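Local coordinates for protein RmpA (PDB 3BJV) that probably serves as the ascorbate-specific IIA component of the phosphoenolpyruvate-dependent phosphotransferase system, which phosphorylates incoming sugar substrates as they cross the membrane, at residues I13-T18 against E139-M144; K23-L28 against V83-P88; D78-V83 against P117-L122; V97-A102 against H127-L132. One frame throughout, in Å; residues are numbered along the deposited sequence.

Interaction 1. Residues I13-T18 against E139-M144; sequences IRLGLT and EEVLAM
Ile13 reaches from strand 13-15 toward Val141 on helix 138-147, and the two side chains meet tip to tip. At its CB, Ile13 divides. CG1 sits beside the backbone N (chi1 -63°) and points out toward the helix. The other branch, CG2, stays close to the sheet, 4.0 Å from Leu82 O on the next strand. From CG1 the chain runs on extended, and CD1 makes the main contact, 4.0 Å from Val141 CG1 and 4.1 Å from Val141 CB. The same methyl also comes within 4.4 Å of Leu142 CG, so it lies over two consecutive residues of the helix. Two residues along the strand, Leu15 passes Val141 with its side chain running the opposite way, its CD2 3.9 Å from Val141 CG2. Val141 therefore uses one methyl for each strand residue. No hydrogen bond crosses the contact. Helix 3-10 borders it through Phe7, which touches both Ile13 and Leu142. The axes of strand 13-15 and of residues 139-144 approach to 9.9 Å and run at 117° to each other, a helix packed across a strand as in the outer layer of an alpha/beta three-layer sandwich.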
# COMPACT_ATOMS: atom_id res chain seq x y z
N ILE A 13 -4.97 -1.60 -21.15
CA ILE A 13 -6.33 -1.22 -20.77
C ILE A 13 -7.33 -1.94 -21.69
O ILE A 13 -7.30 -1.72 -22.90
CB ILE A 13 -6.62 0.27 -20.95
CG1 ILE A 13 -5.74 1.11 -20.04
CG2 ILE A 13 -8.10 0.50 -20.65
CD1 ILE A 13 -5.85 2.56 -20.31
N ARG A 14 -8.16 -2.83 -21.12
CA ARG A 14 -9.09 -3.66 -21.88
C ARG A 14 -10.42 -3.50 -21.18
O ARG A 14 -10.55 -3.88 -20.04
CB ARG A 14 -8.63 -5.13 -21.88
CG ARG A 14 -7.13 -5.42 -22.30
CD ARG A 14 -6.77 -5.07 -23.80
NE ARG A 14 -5.36 -5.38 -24.12
CZ ARG A 14 -4.91 -6.54 -24.62
NH1 ARG A 14 -3.60 -6.70 -24.82
NH2 ARG A 14 -5.73 -7.53 -24.90
N LEU A 15 -11.41 -2.91 -21.82
CA LEU A 15 -12.63 -2.55 -21.12
C LEU A 15 -13.85 -3.34 -21.54
O LEU A 15 -13.88 -3.89 -22.67
CB LEU A 15 -12.90 -1.08 -21.36
CG LEU A 15 -11.82 -0.09 -21.01
CD1 LEU A 15 -12.22 1.18 -21.72
CD2 LEU A 15 -11.71 0.17 -19.50
N GLY A 16 -14.86 -3.37 -20.66
CA GLY A 16 -16.14 -4.03 -20.95
C GLY A 16 -16.08 -5.54 -21.22
O GLY A 16 -16.76 -6.07 -22.12
N LEU A 17 -15.27 -6.24 -20.41
CA LEU A 17 -15.06 -7.66 -20.57
C LEU A 17 -16.00 -8.43 -19.68
O LEU A 17 -16.48 -7.91 -18.70
CB LEU A 17 -13.59 -8.03 -20.29
CG LEU A 17 -12.52 -7.33 -21.16
CD1 LEU A 17 -11.18 -8.02 -20.99
CD2 LEU A 17 -12.92 -7.34 -22.65
N THR A 18 -16.26 -9.68 -20.03
CA THR A 18 -17.15 -10.53 -19.26
C THR A 18 -16.32 -11.72 -18.70
O THR A 18 -15.63 -12.39 -19.47
CB THR A 18 -18.35 -11.03 -20.14
OG1 THR A 18 -19.07 -9.88 -20.64
CG2 THR A 18 -19.34 -11.88 -19.32
N GLU A 139 -8.45 6.11 -23.89
CA GLU A 139 -8.32 7.57 -23.71
C GLU A 139 -9.15 8.15 -22.56
O GLU A 139 -8.71 9.05 -21.86
CB GLU A 139 -8.63 8.32 -25.02
CG GLU A 139 -7.53 8.28 -26.10
CD GLU A 139 -7.07 6.85 -26.49
OE1 GLU A 139 -7.91 6.01 -26.92
OE2 GLU A 139 -5.85 6.57 -26.36
N GLU A 140 -10.34 7.62 -22.36
CA GLU A 140 -11.19 8.01 -21.22
C GLU A 140 -10.63 7.69 -19.87
O GLU A 140 -10.73 8.53 -18.97
CB GLU A 140 -12.60 7.39 -21.35
CG GLU A 140 -13.39 8.08 -22.38
CD GLU A 140 -14.69 7.36 -22.73
OE1 GLU A 140 -15.48 6.99 -21.83
OE2 GLU A 140 -14.94 7.22 -23.94
N VAL A 141 -10.06 6.48 -19.72
CA VAL A 141 -9.41 6.05 -18.52
C VAL A 141 -8.21 6.91 -18.22
O VAL A 141 -7.99 7.30 -17.08
CB VAL A 141 -8.97 4.52 -18.55
CG1 VAL A 141 -8.06 4.18 -17.33
CG2 VAL A 141 -10.13 3.63 -18.56
N LEU A 142 -7.40 7.15 -19.23
CA LEU A 142 -6.22 8.03 -19.11
C LEU A 142 -6.62 9.46 -18.75
O LEU A 142 -5.94 10.10 -17.96
CB LEU A 142 -5.41 8.05 -20.40
CG LEU A 142 -4.78 6.77 -20.89
CD1 LEU A 142 -4.30 6.99 -22.30
CD2 LEU A 142 -3.62 6.38 -19.99
N ALA A 143 -7.74 9.97 -19.27
CA ALA A 143 -8.19 11.28 -18.76
C ALA A 143 -8.41 11.23 -17.22
O ALA A 143 -7.92 12.12 -16.50
CB ALA A 143 -9.43 11.80 -19.50
N MET A 144 -9.06 10.18 -16.72
CA MET A 144 -9.09 9.93 -15.27
C MET A 144 -7.73 9.84 -14.57
O MET A 144 -7.57 10.37 -13.48
CB MET A 144 -9.89 8.68 -14.95
CG MET A 144 -11.38 8.89 -15.15
SD MET A 144 -12.35 7.42 -14.74
CE MET A 144 -12.12 7.25 -12.97

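Interaction 2. Residues K23-L28 against V83-P88; sequences KEAVKL and VTLTEP
Leu85 forks over one face of helix 22-36, overlapping Ala25 with one methyl and Leu28 with the other. Its CD1 lies 4.2 Å from Ala25 CB, and its CD2 is equally far, 4.2 Å, from Leu28 CD1. Ala25 and Leu28 are three residues apart, close to one helical turn, so the two prongs follow a single ridge of the helix. With CG placed beside the backbone N (chi1 -56°), the fork is aimed off the strand at that ridge. Val83, two residues earlier on the same strand face, fills the other end. Its CG2 presses on the helix backbone rather than a side chain, 3.4 Å from Leu28 O, while its CG1 faces Leu28 CB at 4.4 Å. Residues 23-28 run roughly antiparallel to strand 83-85, at 148°, their axes approaching to 9.4 Å. Leu100 of strand 96-104 touches both Ala25 and Leu85, and Leu17 of strand 13-17 touches Leu28, so neighbouring strands extend the same apolar floor. Away from the sheet, Lys27 NZ bridges Glu24 OE2 at 3.3 Å, approaching on the anti side of the carboxylate. The helix thus has a charged outer side and an apolar inner one. No hydrogen bond joins residues 23-28 to 83-88. Ser81 OG bonds to Ser29 O just beyond, but here the interface depends on shape and burial of hydrocarbon.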
# COMPACT_ATOMS: atom_id res chain seq x y z
N LYS A 23 -11.33 -16.48 -11.23
CA LYS A 23 -10.09 -16.99 -11.85
C LYS A 23 -9.99 -16.45 -13.27
O LYS A 23 -8.91 -16.10 -13.70
CB LYS A 23 -10.03 -18.51 -11.89
CG LYS A 23 -10.11 -19.20 -10.52
CD LYS A 23 -9.66 -20.63 -10.62
CE LYS A 23 -9.62 -21.33 -9.25
NZ LYS A 23 -10.85 -22.17 -9.05
N GLU A 24 -11.12 -16.40 -13.96
CA GLU A 24 -11.20 -15.77 -15.26
C GLU A 24 -10.92 -14.27 -15.21
O GLU A 24 -10.19 -13.74 -16.05
CB GLU A 24 -12.52 -15.99 -15.96
CG GLU A 24 -12.56 -15.14 -17.22
CD GLU A 24 -13.17 -15.86 -18.40
OE1 GLU A 24 -14.37 -16.23 -18.29
OE2 GLU A 24 -12.42 -16.03 -19.42
N ALA A 25 -11.50 -13.58 -14.24
CA ALA A 25 -11.30 -12.14 -14.08
C ALA A 25 -9.79 -11.88 -13.93
O ALA A 25 -9.22 -11.02 -14.57
CB ALA A 25 -12.09 -11.66 -12.85
N VAL A 26 -9.16 -12.68 -13.10
CA VAL A 26 -7.73 -12.60 -12.87
C VAL A 26 -6.94 -12.91 -14.14
O VAL A 26 -6.03 -12.18 -14.47
CB VAL A 26 -7.30 -13.49 -11.66
CG1 VAL A 26 -5.78 -13.61 -11.57
CG2 VAL A 26 -7.86 -12.88 -10.40
N LYS A 27 -7.30 -13.95 -14.87
CA LYS A 27 -6.65 -14.23 -16.15
C LYS A 27 -6.68 -12.99 -17.11
O LYS A 27 -5.67 -12.63 -17.74
CB LYS A 27 -7.35 -15.42 -16.83
CG LYS A 27 -6.70 -15.82 -18.18
CD LYS A 27 -7.68 -16.65 -18.99
CE LYS A 27 -8.29 -15.84 -20.10
NZ LYS A 27 -9.44 -16.53 -20.68
N LEU A 28 -7.85 -12.40 -17.24
CA LEU A 28 -8.04 -11.26 -18.10
C LEU A 28 -7.14 -10.10 -17.74
O LEU A 28 -6.76 -9.34 -18.63
CB LEU A 28 -9.48 -10.79 -18.04
CG LEU A 28 -10.51 -11.74 -18.62
CD1 LEU A 28 -11.86 -11.15 -18.31
CD2 LEU A 28 -10.35 -12.02 -20.16
N VAL A 83 -8.58 -3.63 -16.32
CA VAL A 83 -9.66 -4.38 -16.94
C VAL A 83 -10.94 -3.98 -16.18
O VAL A 83 -10.91 -3.92 -14.94
CB VAL A 83 -9.39 -5.90 -16.79
CG1 VAL A 83 -10.71 -6.72 -16.85
CG2 VAL A 83 -8.36 -6.43 -17.83
N THR A 84 -12.04 -3.73 -16.89
CA THR A 84 -13.36 -3.53 -16.26
C THR A 84 -14.28 -4.62 -16.76
O THR A 84 -14.20 -5.02 -17.90
CB THR A 84 -13.98 -2.19 -16.64
OG1 THR A 84 -14.08 -2.09 -18.06
CG2 THR A 84 -13.13 -0.98 -16.11
N LEU A 85 -15.10 -5.17 -15.87
CA LEU A 85 -16.10 -6.20 -16.19
C LEU A 85 -17.51 -5.59 -16.40
O LEU A 85 -17.83 -4.51 -15.85
CB LEU A 85 -16.17 -7.24 -15.03
CG LEU A 85 -14.83 -7.90 -14.70
CD1 LEU A 85 -14.98 -8.66 -13.51
CD2 LEU A 85 -14.43 -8.86 -15.82
N THR A 86 -18.37 -6.33 -17.11
CA THR A 86 -19.74 -5.87 -17.33
C THR A 86 -20.65 -6.19 -16.14
O THR A 86 -21.65 -5.49 -15.91
CB THR A 86 -20.30 -6.41 -18.65
OG1 THR A 86 -20.15 -7.84 -18.67
CG2 THR A 86 -19.54 -5.77 -19.87
N GLU A 87 -20.29 -7.23 -15.38
CA GLU A 87 -20.92 -7.58 -14.12
C GLU A 87 -19.81 -7.90 -13.16
O GLU A 87 -18.79 -8.42 -13.58
CB GLU A 87 -21.70 -8.85 -14.30
CG GLU A 87 -22.92 -8.58 -15.08
CD GLU A 87 -23.26 -9.72 -15.97
OE1 GLU A 87 -23.44 -10.85 -15.41
OE2 GLU A 87 -23.33 -9.46 -17.22
N PRO A 88 -20.00 -7.60 -11.86
CA PRO A 88 -19.09 -8.07 -10.82
C PRO A 88 -18.91 -9.58 -10.76
O PRO A 88 -19.77 -10.31 -11.26
CB PRO A 88 -19.73 -7.54 -9.52
CG PRO A 88 -21.12 -7.09 -9.91
CD PRO A 88 -21.03 -6.70 -11.34

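Interaction 3. Residues D78-V83 against P117-L122; sequences DAFSLV and PQIIAL
With CG beside its backbone N (chi1 -59°), Phe80 sends its ring off strand 79-85 toward helix 108-123. Ile119 answers with CG1 turned the same way relative to its own backbone (chi1 -72°), which carries CD1 toward the strand although its CB does not aim there directly. The two side chains cross obliquely, and the methyl arrives at the ring's edge, near its plane: Ile119 CD1 is 3.7 Å from Phe80 CE2 and 4.2 Å from Phe80 CD2. Between them Phe80 and Ile119 span 9.7 Å from CA to CA. Leu82 and Leu122 make the second meeting. Each extends its CG away from its backbone N, and they reach toward one another tip to tip, Leu82 CD1 lying 4.1 Å from Leu122 CD2. Leu101 of strand 96-104 touches both Phe80 and Leu122, and Leu3 and Ala6 of helix 3-10 also touch the Phe80 ring. On the helix, Ile120 packs on Ile120 of the second subunit. This places the helix between sheet and dimer partner, while its inner side forms the buried sheet-to-helix interface of an alpha/beta three-layer sandwich.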
# COMPACT_ATOMS: atom_id res chain seq x y z
N ASP A 78 8.42 -3.56 -14.52
CA ASP A 78 7.31 -2.87 -13.81
C ASP A 78 6.18 -2.54 -14.80
O ASP A 78 6.44 -2.06 -15.87
CB ASP A 78 7.82 -1.59 -13.14
CG ASP A 78 8.71 -1.86 -11.99
OD1 ASP A 78 8.31 -2.54 -11.01
OD2 ASP A 78 9.86 -1.40 -12.08
N ALA A 79 4.94 -2.85 -14.48
CA ALA A 79 3.84 -2.59 -15.44
C ALA A 79 2.56 -2.74 -14.73
O ALA A 79 2.54 -3.29 -13.62
CB ALA A 79 3.90 -3.55 -16.64
N PHE A 80 1.50 -2.23 -15.36
CA PHE A 80 0.16 -2.27 -14.86
C PHE A 80 -0.78 -2.63 -16.01
O PHE A 80 -0.47 -2.33 -17.14
CB PHE A 80 -0.30 -0.89 -14.39
CG PHE A 80 0.53 -0.28 -13.31
CD1 PHE A 80 1.57 0.59 -13.61
CD2 PHE A 80 0.22 -0.51 -11.96
CE1 PHE A 80 2.32 1.19 -12.60
CE2 PHE A 80 0.96 0.12 -10.92
CZ PHE A 80 1.98 0.97 -11.24
N SER A 81 -1.93 -3.24 -15.68
CA SER A 81 -3.05 -3.27 -16.59
C SER A 81 -4.36 -2.82 -15.89
O SER A 81 -4.43 -2.68 -14.69
CB SER A 81 -3.23 -4.66 -17.16
OG SER A 81 -3.77 -5.49 -16.15
N LEU A 82 -5.40 -2.56 -16.66
CA LEU A 82 -6.67 -2.21 -16.13
C LEU A 82 -7.72 -2.88 -17.00
O LEU A 82 -7.73 -2.73 -18.25
CB LEU A 82 -6.85 -0.70 -16.10
CG LEU A 82 -8.04 -0.20 -15.28
CD1 LEU A 82 -7.66 1.13 -14.74
CD2 LEU A 82 -9.31 -0.09 -16.13
N VAL A 83 -8.58 -3.63 -16.32
CA VAL A 83 -9.66 -4.38 -16.94
C VAL A 83 -10.94 -3.98 -16.18
O VAL A 83 -10.91 -3.92 -14.94
CB VAL A 83 -9.39 -5.90 -16.79
CG1 VAL A 83 -10.71 -6.72 -16.85
CG2 VAL A 83 -8.36 -6.43 -17.83
N PRO A 117 0.64 4.22 -4.12
CA PRO A 117 0.17 5.60 -4.17
C PRO A 117 -0.57 5.99 -5.49
O PRO A 117 -1.52 6.77 -5.45
CB PRO A 117 1.46 6.39 -4.07
CG PRO A 117 2.48 5.51 -3.54
CD PRO A 117 2.10 4.15 -3.86
N GLN A 118 -0.15 5.47 -6.64
CA GLN A 118 -0.76 5.87 -7.91
C GLN A 118 -2.09 5.19 -8.09
O GLN A 118 -3.02 5.77 -8.65
CB GLN A 118 0.13 5.48 -9.08
CG GLN A 118 1.29 6.44 -9.32
CD GLN A 118 2.17 5.97 -10.45
OE1 GLN A 118 3.13 5.18 -10.26
NE2 GLN A 118 1.85 6.44 -11.64
N ILE A 119 -2.18 3.96 -7.60
CA ILE A 119 -3.41 3.20 -7.65
C ILE A 119 -4.47 3.83 -6.74
O ILE A 119 -5.63 4.00 -7.16
CB ILE A 119 -3.15 1.72 -7.34
CG1 ILE A 119 -2.41 1.10 -8.54
CG2 ILE A 119 -4.46 0.97 -6.98
CD1 ILE A 119 -1.63 -0.21 -8.24
N ILE A 120 -4.05 4.23 -5.53
CA ILE A 120 -5.00 4.81 -4.61
C ILE A 120 -5.50 6.21 -5.04
O ILE A 120 -6.71 6.49 -4.94
CB ILE A 120 -4.68 4.60 -3.06
CG1 ILE A 120 -3.54 5.40 -2.54
CG2 ILE A 120 -4.44 3.09 -2.68
CD1 ILE A 120 -2.79 4.51 -1.43
N ALA A 121 -4.61 7.02 -5.62
CA ALA A 121 -5.00 8.29 -6.29
C ALA A 121 -6.14 8.12 -7.32
O ALA A 121 -7.10 8.86 -7.31
CB ALA A 121 -3.78 8.95 -6.98
N LEU A 122 -6.00 7.14 -8.22
CA LEU A 122 -7.03 6.83 -9.23
C LEU A 122 -8.39 6.52 -8.58
O LEU A 122 -9.42 7.16 -8.91
CB LEU A 122 -6.56 5.68 -10.12
CG LEU A 122 -7.49 5.22 -11.23
CD1 LEU A 122 -7.79 6.40 -12.20
CD2 LEU A 122 -6.82 4.03 -12.00

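Interaction 4. Residues V97-A102 against H127-L132; sequences VQVLLA and HSIERL
Val99 is the wedge of this contact, dividing its two methyls between Ile129 and Leu132 on helix 128-133. CG1 stands anti to the backbone N (chi1 -171°) and comes to 4.1 Å from Leu132 CD1, the two side chains crossing at about a right angle. CG2 takes the place beside the N and meets Ile129 CD1 at 4.2 Å; here the two side chains lie alongside, pointing opposite ways. Backbones come close as well, with the CA atoms of Val99 and Ile129 only 7.1 Å apart, so a short valine is enough to bridge them. Phe123, the last residue of helix 108-123, touches both Ile129 and Leu132 and continues the apolar packing beyond the two segments. Val99 belongs to strand 96-104, which lies between strands 63-65 and 79-85 in the mixed sheet of this alpha/beta three-layer sandwich; the backbone of Val99 is hydrogen-bonded to Gly63 and Ala65, while the Val99 side chain faces this short helix. Toward solvent the packing thins out, and Ile129 is itself partly exposed. Farther round the helix the chemistry turns polar: Glu130 points its CB away from the strand and is exposed. Arg131 forms a salt bridge with Glu147 and also bonds to the carbonyl of Asp126. At the helix start, exposed His127 holds the N-cap position, and its O accepts a 2.8 Å bond from Arg131 N.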
# COMPACT_ATOMS: atom_id res chain seq x y z
N VAL A 97 -16.12 -7.75 -7.16
CA VAL A 97 -15.14 -6.98 -7.93
C VAL A 97 -15.65 -6.72 -9.30
O VAL A 97 -16.16 -7.62 -9.95
CB VAL A 97 -13.72 -7.68 -8.06
CG1 VAL A 97 -12.81 -6.90 -8.96
CG2 VAL A 97 -13.10 -7.84 -6.64
N GLN A 98 -15.50 -5.47 -9.73
CA GLN A 98 -15.81 -5.10 -11.10
C GLN A 98 -14.65 -4.45 -11.88
O GLN A 98 -14.69 -4.38 -13.09
CB GLN A 98 -17.03 -4.21 -11.14
CG GLN A 98 -17.70 -4.35 -12.48
CD GLN A 98 -19.09 -3.75 -12.52
OE1 GLN A 98 -19.79 -3.88 -13.53
NE2 GLN A 98 -19.51 -3.12 -11.41
N VAL A 99 -13.63 -3.95 -11.17
CA VAL A 99 -12.47 -3.33 -11.82
C VAL A 99 -11.19 -4.02 -11.36
O VAL A 99 -10.98 -4.18 -10.16
CB VAL A 99 -12.37 -1.80 -11.57
CG1 VAL A 99 -11.29 -1.18 -12.44
CG2 VAL A 99 -13.73 -1.11 -11.81
N LEU A 100 -10.34 -4.41 -12.31
CA LEU A 100 -9.08 -5.06 -11.96
C LEU A 100 -7.87 -4.31 -12.51
O LEU A 100 -7.77 -4.03 -13.70
CB LEU A 100 -9.05 -6.56 -12.32
CG LEU A 100 -10.20 -7.36 -11.78
CD1 LEU A 100 -11.19 -7.64 -12.90
CD2 LEU A 100 -9.69 -8.66 -11.23
N LEU A 101 -6.99 -3.92 -11.60
CA LEU A 101 -5.77 -3.27 -11.96
C LEU A 101 -4.59 -4.18 -11.51
O LEU A 101 -4.22 -4.19 -10.33
CB LEU A 101 -5.71 -1.87 -11.36
CG LEU A 101 -4.92 -0.79 -12.12
CD1 LEU A 101 -5.30 0.62 -11.59
CD2 LEU A 101 -3.41 -1.04 -11.96
N ALA A 102 -4.10 -4.99 -12.44
CA ALA A 102 -2.98 -5.89 -12.18
C ALA A 102 -1.68 -5.12 -12.14
O ALA A 102 -1.48 -4.14 -12.84
CB ALA A 102 -2.89 -6.93 -13.21
N HIS A 127 -16.70 8.80 -7.36
CA HIS A 127 -17.38 7.77 -8.10
C HIS A 127 -16.39 7.08 -9.03
O HIS A 127 -16.72 6.86 -10.22
CB HIS A 127 -18.48 8.39 -8.98
CG HIS A 127 -19.40 9.32 -8.26
ND1 HIS A 127 -20.21 8.92 -7.21
CD2 HIS A 127 -19.67 10.64 -8.46
CE1 HIS A 127 -20.92 9.95 -6.79
NE2 HIS A 127 -20.61 11.00 -7.53
N SER A 128 -15.18 6.76 -8.54
CA SER A 128 -14.11 6.21 -9.41
C SER A 128 -14.49 4.86 -10.02
O SER A 128 -14.27 4.65 -11.19
CB SER A 128 -12.76 6.12 -8.70
OG SER A 128 -12.83 5.21 -7.60
N ILE A 129 -15.10 3.98 -9.25
CA ILE A 129 -15.55 2.70 -9.73
C ILE A 129 -16.63 2.85 -10.79
O ILE A 129 -16.57 2.21 -11.85
CB ILE A 129 -16.04 1.77 -8.57
CG1 ILE A 129 -14.92 1.54 -7.56
CG2 ILE A 129 -16.54 0.42 -9.08
CD1 ILE A 129 -13.90 0.49 -7.98
N GLU A 130 -17.61 3.71 -10.53
CA GLU A 130 -18.70 3.90 -11.47
C GLU A 130 -18.24 4.59 -12.75
O GLU A 130 -18.78 4.37 -13.81
CB GLU A 130 -19.77 4.75 -10.80
CG GLU A 130 -20.78 5.40 -11.72
CD GLU A 130 -21.86 6.20 -10.93
OE1 GLU A 130 -22.62 5.58 -10.10
OE2 GLU A 130 -21.94 7.43 -11.14
N ARG A 131 -17.26 5.47 -12.64
CA ARG A 131 -16.79 6.18 -13.79
C ARG A 131 -15.89 5.22 -14.62
O ARG A 131 -16.07 5.13 -15.84
CB ARG A 131 -16.12 7.48 -13.38
CG ARG A 131 -17.09 8.52 -12.76
CD ARG A 131 -16.33 9.71 -12.04
NE ARG A 131 -15.47 10.38 -13.00
CZ ARG A 131 -14.37 11.07 -12.71
NH1 ARG A 131 -13.96 11.21 -11.45
NH2 ARG A 131 -13.70 11.63 -13.71
N LEU A 132 -15.00 4.48 -13.97
CA LEU A 132 -14.14 3.47 -14.67
C LEU A 132 -14.92 2.45 -15.50
O LEU A 132 -14.58 2.18 -16.67
CB LEU A 132 -13.24 2.78 -13.65
CG LEU A 132 -12.00 3.63 -13.30
CD1 LEU A 132 -11.22 2.96 -12.23
CD2 LEU A 132 -11.16 3.76 -14.53

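All four contacts set a helix against the same mixed sheet, and no hydrogen bond crosses between the segments in any of them. Interactions 2 and 3 share strand 79-85 but use opposite faces of it: Val83 and Leu85 turn to helix 22-36, Phe80 and Leu82 to helix 108-123. Interaction 3 lies nearest the chain's centre and is the one with an aromatic ring. Interaction 1, farthest from the centre, is only partly buried; 2 and 4 are buried and, like it, purely aliphatic. The helices of 1 and 4 follow each other in sequence and touch, Met144 CE lying 3.6 Å from Leu132 CG. Strand pairing ties the set together, as in Val83 O to Leu100 N at 2.7 Å, a probable hydrogen bond.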